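PDB 3BBJ: putative thioesterase II from Thermobifida fusca, which probably hydrolyses acyl-CoA or related acyl thioesters, using a double-hotdog thioesterase fold. Local coordinates for residues A[251-256]-A[260-265]. Sequence-based numbering, arbitrary orientation.
Sequences VDLWDA and LVAQSR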
ATOM      1  N   VAL A 251       9.814   1.860  -0.800  1.00 45.28           N
ATOM      2  CA  VAL A 251      11.007   1.317  -0.158  1.00 45.99           C
ATOM      3  C   VAL A 251      10.967  -0.219  -0.113  1.00 46.09           C
ATOM      4  O   VAL A 251      10.027  -0.817   0.384  1.00 47.03           O
ATOM      5  CB  VAL A 251      11.174   1.904   1.291  1.00 46.31           C
ATOM      6  CG1 VAL A 251      12.321   1.222   2.042  1.00 46.98           C
ATOM      7  CG2 VAL A 251      11.363   3.421   1.253  1.00 42.87           C
ATOM      8  N   ASP A 252      11.987  -0.853  -0.665  1.00 47.30           N
ATOM      9  CA  ASP A 252      12.118  -2.302  -0.585  1.00 46.90           C
ATOM     10  C   ASP A 252      13.339  -2.602   0.278  1.00 45.71           C
ATOM     11  O   ASP A 252      14.328  -1.857   0.252  1.00 44.25           O
ATOM     12  CB  ASP A 252      12.235  -2.920  -1.977  1.00 48.56           C
ATOM     13  CG  ASP A 252      11.002  -2.649  -2.835  1.00 50.00           C
ATOM     14  OD1 ASP A 252       9.885  -2.925  -2.368  1.00 54.16           O
ATOM     15  OD2 ASP A 252      11.140  -2.133  -3.965  1.00 59.54           O
ATOM     16  N   LEU A 253      13.236  -3.662   1.078  1.00 45.77           N
ATOM     17  CA  LEU A 253      14.324  -4.091   1.930  1.00 46.21           C
ATOM     18  C   LEU A 253      14.667  -5.556   1.665  1.00 47.59           C
ATOM     19  O   LEU A 253      13.772  -6.407   1.547  1.00 48.19           O
ATOM     20  CB  LEU A 253      13.945  -3.919   3.405  1.00 47.23           C
ATOM     21  CG  LEU A 253      13.535  -2.541   3.926  1.00 44.77           C
ATOM     22  CD1 LEU A 253      13.089  -2.600   5.423  1.00 34.45           C
ATOM     23  CD2 LEU A 253      14.667  -1.556   3.745  1.00 37.53           C
ATOM     24  N   TRP A 254      15.967  -5.831   1.565  1.00 48.81           N
ATOM     25  CA  TRP A 254      16.499  -7.190   1.411  1.00 48.51           C
ATOM     26  C   TRP A 254      17.418  -7.488   2.582  1.00 50.29           C
ATOM     27  O   TRP A 254      17.978  -6.572   3.209  1.00 51.61           O
ATOM     28  CB  TRP A 254      17.328  -7.325   0.137  1.00 48.95           C
ATOM     29  CG  TRP A 254      16.582  -7.159  -1.140  1.00 47.11           C
ATOM     30  CD1 TRP A 254      16.175  -8.148  -1.988  1.00 46.07           C
ATOM     31  CD2 TRP A 254      16.173  -5.926  -1.733  1.00 43.64           C
ATOM     32  NE1 TRP A 254      15.528  -7.604  -3.079  1.00 44.16           N
ATOM     33  CE2 TRP A 254      15.515  -6.239  -2.943  1.00 47.61           C
ATOM     34  CE3 TRP A 254      16.297  -4.590  -1.360  1.00 47.50           C
ATOM     35  CZ2 TRP A 254      14.974  -5.255  -3.775  1.00 50.22           C
ATOM     36  CZ3 TRP A 254      15.772  -3.612  -2.192  1.00 49.60           C
ATOM     37  CH2 TRP A 254      15.112  -3.950  -3.383  1.00 49.63           C
ATOM     38  N   ASP A 255      17.597  -8.772   2.866  1.00 51.92           N
ATOM     39  CA  ASP A 255      18.481  -9.184   3.952  1.00 52.76           C
ATOM     40  C   ASP A 255      19.903  -9.451   3.447  1.00 53.87           C
ATOM     41  O   ASP A 255      20.182  -9.339   2.245  1.00 52.31           O
ATOM     42  CB  ASP A 255      17.909 -10.417   4.686  1.00 52.83           C
ATOM     43  CG  ASP A 255      18.025 -11.726   3.879  1.00 53.39           C
ATOM     44  OD1 ASP A 255      18.415 -11.733   2.687  1.00 47.85           O
ATOM     45  OD2 ASP A 255      17.701 -12.769   4.481  1.00 53.21           O
ATOM     46  N   ALA A 256      20.781  -9.804   4.387  1.00 56.41           N
ATOM     47  CA  ALA A 256      22.169 -10.179   4.100  1.00 57.97           C
ATOM     48  C   ALA A 256      22.296 -11.178   2.953  1.00 58.67           C
ATOM     49  O   ALA A 256      23.256 -11.134   2.193  1.00 59.88           O
ATOM     50  CB  ALA A 256      22.845 -10.756   5.374  1.00 56.50           C
ATOM     51  N   LEU A 260      14.326 -10.737  -0.507  1.00 45.02           N
ATOM     52  CA  LEU A 260      13.377  -9.651  -0.311  1.00 44.66           C
ATOM     53  C   LEU A 260      12.561  -9.942   0.957  1.00 43.44           C
ATOM     54  O   LEU A 260      11.934 -11.000   1.070  1.00 43.24           O
ATOM     55  CB  LEU A 260      12.457  -9.513  -1.533  1.00 42.07           C
ATOM     56  CG  LEU A 260      11.359  -8.445  -1.494  1.00 45.58           C
ATOM     57  CD1 LEU A 260      11.970  -7.012  -1.495  1.00 42.56           C
ATOM     58  CD2 LEU A 260      10.320  -8.636  -2.644  1.00 44.31           C
ATOM     59  N   VAL A 261      12.582  -9.009   1.901  1.00 41.90           N
ATOM     60  CA  VAL A 261      11.849  -9.166   3.160  1.00 42.68           C
ATOM     61  C   VAL A 261      10.712  -8.149   3.356  1.00 43.22           C
ATOM     62  O   VAL A 261       9.753  -8.462   4.027  1.00 43.08           O
ATOM     63  CB  VAL A 261      12.805  -9.117   4.410  1.00 42.74           C
ATOM     64  CG1 VAL A 261      13.803 -10.265   4.382  1.00 40.94           C
ATOM     65  CG2 VAL A 261      13.544  -7.796   4.473  1.00 47.57           C
ATOM     66  N   ALA A 262      10.837  -6.946   2.796  1.00 44.16           N
ATOM     67  CA  ALA A 262       9.822  -5.866   2.946  1.00 44.78           C
ATOM     68  C   ALA A 262       9.595  -5.093   1.648  1.00 46.11           C
ATOM     69  O   ALA A 262      10.547  -4.808   0.926  1.00 47.56           O
ATOM     70  CB  ALA A 262      10.238  -4.868   4.029  1.00 40.68           C
ATOM     71  N   GLN A 263       8.327  -4.768   1.380  1.00 46.83           N
ATOM     72  CA  GLN A 263       7.908  -3.917   0.256  1.00 46.20           C
ATOM     73  C   GLN A 263       6.956  -2.894   0.860  1.00 45.73           C
ATOM     74  O   GLN A 263       5.907  -3.254   1.392  1.00 44.76           O
ATOM     75  CB  GLN A 263       7.139  -4.693  -0.805  1.00 47.64           C
ATOM     76  CG  GLN A 263       7.923  -5.718  -1.586  1.00 47.02           C
ATOM     77  CD  GLN A 263       7.035  -6.502  -2.526  1.00 47.24           C
ATOM     78  OE1 GLN A 263       6.245  -7.356  -2.098  1.00 47.43           O
ATOM     79  NE2 GLN A 263       7.162  -6.230  -3.815  1.00 44.03           N
ATOM     80  N   SER A 264       7.344  -1.629   0.770  1.00 44.48           N
ATOM     81  CA  SER A 264       6.639  -0.536   1.401  1.00 44.94           C
ATOM     82  C   SER A 264       6.362   0.542   0.370  1.00 44.94           C
ATOM     83  O   SER A 264       7.178   0.817  -0.491  1.00 46.49           O
ATOM     84  CB  SER A 264       7.511   0.051   2.529  1.00 43.26           C
ATOM     85  OG  SER A 264       6.832   1.036   3.304  1.00 43.61           O
ATOM     86  N   ARG A 265       5.179   1.112   0.429  1.00 46.45           N
ATOM     87  CA  ARG A 265       4.881   2.297  -0.345  1.00 47.64           C
ATOM     88  C   ARG A 265       4.153   3.267   0.612  1.00 44.73           C
ATOM     89  O   ARG A 265       3.203   2.864   1.292  1.00 42.75           O
ATOM     90  CB  ARG A 265       4.061   1.978  -1.630  1.00 44.98           C
ATOM     91  CG  ARG A 265       3.781   3.290  -2.475  1.00 50.78           C
ATOM     92  CD  ARG A 265       3.052   3.167  -3.855  1.00 52.38           C
ATOM     93  NE  ARG A 265       3.650   2.208  -4.809  1.00 59.55           N
ATOM     94  CZ  ARG A 265       2.970   1.268  -5.481  1.00 68.43           C
ATOM     95  NH1 ARG A 265       1.645   1.152  -5.351  1.00 63.84           N
ATOM     96  NH2 ARG A 265       3.612   0.436  -6.306  1.00 69.28           N
TER
HETATM   97  O   HOH W   1       8.228  -1.046  -2.565  1.00 46.37           O
HETATM   98  O   HOH W   2       9.148  -4.441  -4.976  1.00 52.06           O
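Leu-260 lays its CD1 methyl over one face of the Trp-254 indole, a CH-pi contact with CD1 4.1 Å from the centroid of the five-membered ring and 20° off its normal. Leu-260 CG stands anti to the backbone N (chi1 178°), and this together with the chi2 turn brings CD1 over the ring face, while Trp-254 CD1 lies 3.5 Å from the backbone N of Leu-260. An alanine in place of Trp-254 would probably leave Leu-260 CD1 without its aromatic cover and open a gap beside Gln-123 and Pro-124, which also touch the indole.

This pair closes a hairpin of antiparallel strands through a classic beta bulge: Val-261 and Ala-262 both face Leu-253, whose O accepts from both their backbone N atoms, more closely from Val-261 N at 2.9 Å. The backbone of Val-261 departs locally from extended strand geometry. Leu-253 N donates in turn to Ala-262 O, and regular pairing continues with the two reciprocal bonds of Val-251 and Ser-264. Leu-253 rests its CB 3.9 Å from Ala-262 CB and also meets Leu-195 and Ala-198 of helix 191-198, consistent with the hotdog fold of the C-terminal acyl-CoA thioesterase domain, in which a sheet wraps a helix.

On the face shared with Trp-254, Asp-252 and Gln-263 form a non-hydrogen-bonded pair. Their carboxylate and amide planes are 44° apart, and Asp-252 OD1 sits 3.5 Å from Gln-263 CG. Water 2 links the head groups, accepting from Gln-263 NE2 at 2.9 Å and donating weakly to Asp-252 OD1. Asp-252 OD2 makes a salt bridge with Arg-236; Gln-263 OE1 is hydrogen-bonded to Arg-225, and NE2 to Asp-248 OD2 of the second subunit. This face thus sets an apolar indole-leucine contact beside a hydrated polar pair, both adjoining the second subunit through Leu-260 and Gln-263.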